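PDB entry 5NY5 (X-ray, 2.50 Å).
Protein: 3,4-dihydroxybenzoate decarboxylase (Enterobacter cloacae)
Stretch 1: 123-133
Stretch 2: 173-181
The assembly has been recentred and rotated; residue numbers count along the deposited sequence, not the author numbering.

Stretch 1 (123-133) YADDPDFDLRK
Stretch 2, residues 173-181: CVQERDELS

A loop that enters a helix can lie against a hairpin remote in sequence with a single hydrogen bond between them, while long side chains supply much of the contact. The contact between residues 123-133 and 173-181 of this decarboxylase is a compact example, burying 486 Å² in all. The first stretch makes two successive type I turns, Tyr-123 to Asp-126 and Asp-126 to Phe-129, the second closed by Phe-129 N to Asp-126 O at 3.1 Å; helix begins at Leu-131. The second stretch is a hairpin: Cys-173 and Ser-181 pair through both N to O bonds (Cys-173 N to Ser-181 O 3.0 Å, Ser-181 N to Cys-173 O 2.9 Å), and Gln-175 N and Glu-176 N each donate to Glu-179 O at 3.2 Å.

Register is set where Asp-130 CA lies 4.4 Å from Arg-177 CA. Beside it runs the only hydrogen bond across the contact, Leu-131 N to Arg-177 O (2.9 Å, 152°). Asp-130, extended at phi/psi -155/119, is the N-cap. Its t rotamer (chi1 -169°, chi2 -13°) lets OD1 accept from Arg-132 N at 3.0 Å, and the same OD1 forms a salt bridge with Arg-132 NH1 at 3.2 Å. One carboxylate thus caps the helix and holds the arginine that follows.

Arg-132 has a bent chain, chi1 -73° (m), chi2 85° (p), chi3 133°, between wells, and chi4 -103°. The bend carries CD to 3.8 Å from Glu-176 O and lays one guanidinium face over the backbone, with CZ 3.9 Å from Arg-177 N; Val-174 CG1 sits at the guanidinium edge. Glu-176 OE1, 4.6 Å from Arg-132 NH2, lies well out of that plane, so charge alone relates them.

Arg-177 has the largest covered area, 150 Å². Its chi angles, 48° (p), 152° (t), -85° (m) and -168°, send the guanidinium among the carbonyls of the turns: NH1 is 3.2 Å from Ala-124 O, NH2 3.3 Å from Pro-127 O, and NE 3.3 Å from Phe-129 O, which lies over one face. Poor angles exclude hydrogen bonds in these three pairs; the cation simply lies among carbonyl oxygens.

One apolar side-chain pair joins the two stretches. The CA-to-CB bond of Leu-131 (chi1 -159°, t; chi2 48°, p) points toward the hairpin, and its CD2 meets CD2 of Leu-180 (m, t) at 3.8 Å. Phe-129, t with chi2 -95°, brings CE1 to 4.5 Å from Asp-178 CB, which approaches the ring edge.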

# COMPACT_ATOMS: atom_id res chain seq x y z
N TYR A 123 -52.87 28.00 -28.03
CA TYR A 123 -53.48 27.60 -26.76
C TYR A 123 -53.79 26.11 -26.77
O TYR A 123 -54.21 25.55 -27.79
CB TYR A 123 -54.75 28.40 -26.49
CG TYR A 123 -54.51 29.88 -26.26
CD1 TYR A 123 -54.02 30.34 -25.05
CD2 TYR A 123 -54.78 30.81 -27.26
CE1 TYR A 123 -53.80 31.69 -24.84
CE2 TYR A 123 -54.57 32.15 -27.05
CZ TYR A 123 -54.08 32.59 -25.84
OH TYR A 123 -53.87 33.93 -25.64
N ALA A 124 -53.59 25.47 -25.62
CA ALA A 124 -53.79 24.03 -25.51
C ALA A 124 -55.25 23.64 -25.33
O ALA A 124 -55.57 22.45 -25.44
CB ALA A 124 -52.97 23.47 -24.34
N ASP A 125 -56.14 24.59 -25.05
CA ASP A 125 -57.56 24.27 -24.94
C ASP A 125 -58.20 23.96 -26.28
O ASP A 125 -59.33 23.46 -26.30
CB ASP A 125 -58.31 25.41 -24.24
CG ASP A 125 -57.95 26.77 -24.80
OD1 ASP A 125 -57.51 26.84 -25.96
OD2 ASP A 125 -58.12 27.77 -24.07
N ASP A 126 -57.53 24.24 -27.38
CA ASP A 126 -58.03 23.84 -28.69
C ASP A 126 -58.02 22.32 -28.79
O ASP A 126 -57.01 21.69 -28.48
CB ASP A 126 -57.18 24.45 -29.80
CG ASP A 126 -57.75 24.22 -31.18
OD1 ASP A 126 -57.70 23.07 -31.67
OD2 ASP A 126 -58.25 25.19 -31.79
N PRO A 127 -59.12 21.69 -29.23
CA PRO A 127 -59.14 20.23 -29.31
C PRO A 127 -58.21 19.66 -30.36
O PRO A 127 -57.79 18.50 -30.23
CB PRO A 127 -60.61 19.91 -29.63
CG PRO A 127 -61.11 21.14 -30.30
CD PRO A 127 -60.40 22.29 -29.64
N ASP A 128 -57.86 20.43 -31.39
CA ASP A 128 -56.91 19.99 -32.40
C ASP A 128 -55.47 20.31 -32.04
O ASP A 128 -54.57 20.11 -32.86
CB ASP A 128 -57.26 20.62 -33.75
CG ASP A 128 -58.60 20.16 -34.28
OD1 ASP A 128 -58.90 18.95 -34.17
OD2 ASP A 128 -59.36 21.00 -34.82
N PHE A 129 -55.23 20.81 -30.82
CA PHE A 129 -53.88 21.10 -30.39
C PHE A 129 -53.10 19.80 -30.18
O PHE A 129 -53.62 18.82 -29.64
CB PHE A 129 -53.90 21.91 -29.09
CG PHE A 129 -52.53 22.21 -28.54
CD1 PHE A 129 -51.97 21.39 -27.57
CD2 PHE A 129 -51.82 23.30 -28.98
CE1 PHE A 129 -50.72 21.66 -27.06
CE2 PHE A 129 -50.56 23.58 -28.48
CZ PHE A 129 -50.01 22.76 -27.51
N ASP A 130 -51.85 19.80 -30.63
CA ASP A 130 -50.98 18.63 -30.48
C ASP A 130 -49.54 19.11 -30.49
O ASP A 130 -49.09 19.69 -31.49
CB ASP A 130 -51.23 17.62 -31.60
CG ASP A 130 -50.55 16.29 -31.34
OD1 ASP A 130 -49.69 16.22 -30.43
OD2 ASP A 130 -50.86 15.31 -32.04
N LEU A 131 -48.83 18.87 -29.39
CA LEU A 131 -47.44 19.31 -29.31
C LEU A 131 -46.56 18.60 -30.32
O LEU A 131 -45.56 19.16 -30.77
CB LEU A 131 -46.92 19.08 -27.89
CG LEU A 131 -45.70 19.89 -27.44
CD1 LEU A 131 -45.88 21.36 -27.78
CD2 LEU A 131 -45.48 19.70 -25.95
N ARG A 132 -46.93 17.37 -30.71
CA ARG A 132 -46.16 16.64 -31.70
C ARG A 132 -46.24 17.29 -33.07
O ARG A 132 -45.25 17.35 -33.80
CB ARG A 132 -46.63 15.19 -31.77
CG ARG A 132 -46.23 14.31 -30.59
CD ARG A 132 -47.21 14.43 -29.43
NE ARG A 132 -47.58 13.12 -28.91
CZ ARG A 132 -48.74 12.52 -29.15
NH1 ARG A 132 -49.65 13.11 -29.91
NH2 ARG A 132 -48.99 11.32 -28.64
N LYS A 133 -47.43 17.78 -33.45
CA LYS A 133 -47.57 18.49 -34.72
C LYS A 133 -46.88 19.85 -34.69
O LYS A 133 -46.54 20.38 -35.75
CB LYS A 133 -49.04 18.69 -35.07
CG LYS A 133 -49.90 17.44 -35.07
CD LYS A 133 -51.33 17.81 -35.48
CE LYS A 133 -52.31 16.68 -35.20
NZ LYS A 133 -52.01 15.45 -36.00
N CYS A 173 -39.15 15.42 -21.73
CA CYS A 173 -39.51 14.37 -22.67
C CYS A 173 -40.98 14.51 -23.05
O CYS A 173 -41.83 14.69 -22.17
CB CYS A 173 -39.25 12.99 -22.07
SG CYS A 173 -39.64 11.60 -23.16
N VAL A 174 -41.27 14.44 -24.34
CA VAL A 174 -42.64 14.57 -24.82
C VAL A 174 -43.40 13.29 -24.51
O VAL A 174 -42.99 12.20 -24.91
CB VAL A 174 -42.67 14.89 -26.32
CG1 VAL A 174 -44.10 14.92 -26.83
CG2 VAL A 174 -41.96 16.20 -26.60
N GLN A 175 -44.52 13.42 -23.80
CA GLN A 175 -45.33 12.28 -23.38
C GLN A 175 -46.67 12.22 -24.10
O GLN A 175 -47.02 11.17 -24.65
CB GLN A 175 -45.55 12.32 -21.87
CG GLN A 175 -44.27 12.35 -21.04
CD GLN A 175 -43.47 11.07 -21.16
OE1 GLN A 175 -43.97 10.04 -21.62
NE2 GLN A 175 -42.21 11.12 -20.75
N GLU A 176 -47.42 13.31 -24.10
CA GLU A 176 -48.72 13.34 -24.76
C GLU A 176 -48.84 14.56 -25.66
O GLU A 176 -47.87 15.30 -25.84
CB GLU A 176 -49.85 13.35 -23.72
CG GLU A 176 -49.77 12.22 -22.70
CD GLU A 176 -50.08 10.87 -23.30
OE1 GLU A 176 -50.63 10.81 -24.42
OE2 GLU A 176 -49.78 9.85 -22.65
N ARG A 177 -50.02 14.77 -26.24
CA ARG A 177 -50.25 15.98 -27.03
C ARG A 177 -50.16 17.24 -26.19
O ARG A 177 -49.90 18.32 -26.74
CB ARG A 177 -51.62 15.91 -27.72
CG ARG A 177 -52.75 15.50 -26.79
CD ARG A 177 -54.08 16.08 -27.24
NE ARG A 177 -54.28 17.44 -26.74
CZ ARG A 177 -55.43 18.10 -26.79
NH1 ARG A 177 -55.52 19.33 -26.31
NH2 ARG A 177 -56.50 17.52 -27.32
N ASP A 178 -50.37 17.14 -24.88
CA ASP A 178 -50.32 18.32 -24.02
C ASP A 178 -49.59 18.06 -22.71
O ASP A 178 -49.82 18.78 -21.73
CB ASP A 178 -51.74 18.83 -23.73
CG ASP A 178 -52.62 17.78 -23.08
OD1 ASP A 178 -52.23 16.60 -23.07
OD2 ASP A 178 -53.71 18.14 -22.59
N GLU A 179 -48.72 17.05 -22.67
CA GLU A 179 -48.03 16.67 -21.44
C GLU A 179 -46.55 16.44 -21.71
O GLU A 179 -46.17 15.89 -22.75
CB GLU A 179 -48.64 15.41 -20.83
CG GLU A 179 -50.10 15.57 -20.42
CD GLU A 179 -50.68 14.29 -19.86
OE1 GLU A 179 -49.91 13.33 -19.65
OE2 GLU A 179 -51.91 14.24 -19.63
N LEU A 180 -45.72 16.87 -20.77
CA LEU A 180 -44.28 16.65 -20.80
C LEU A 180 -43.82 16.13 -19.45
O LEU A 180 -44.39 16.49 -18.41
CB LEU A 180 -43.51 17.93 -21.14
CG LEU A 180 -43.81 18.65 -22.45
CD1 LEU A 180 -43.45 20.12 -22.31
CD2 LEU A 180 -43.03 18.02 -23.59
N SER A 181 -42.79 15.30 -19.46
CA SER A 181 -42.15 14.83 -18.24
C SER A 181 -40.87 15.63 -18.02
O SER A 181 -40.05 15.76 -18.94
CB SER A 181 -41.85 13.34 -18.31
OG SER A 181 -40.94 13.04 -19.35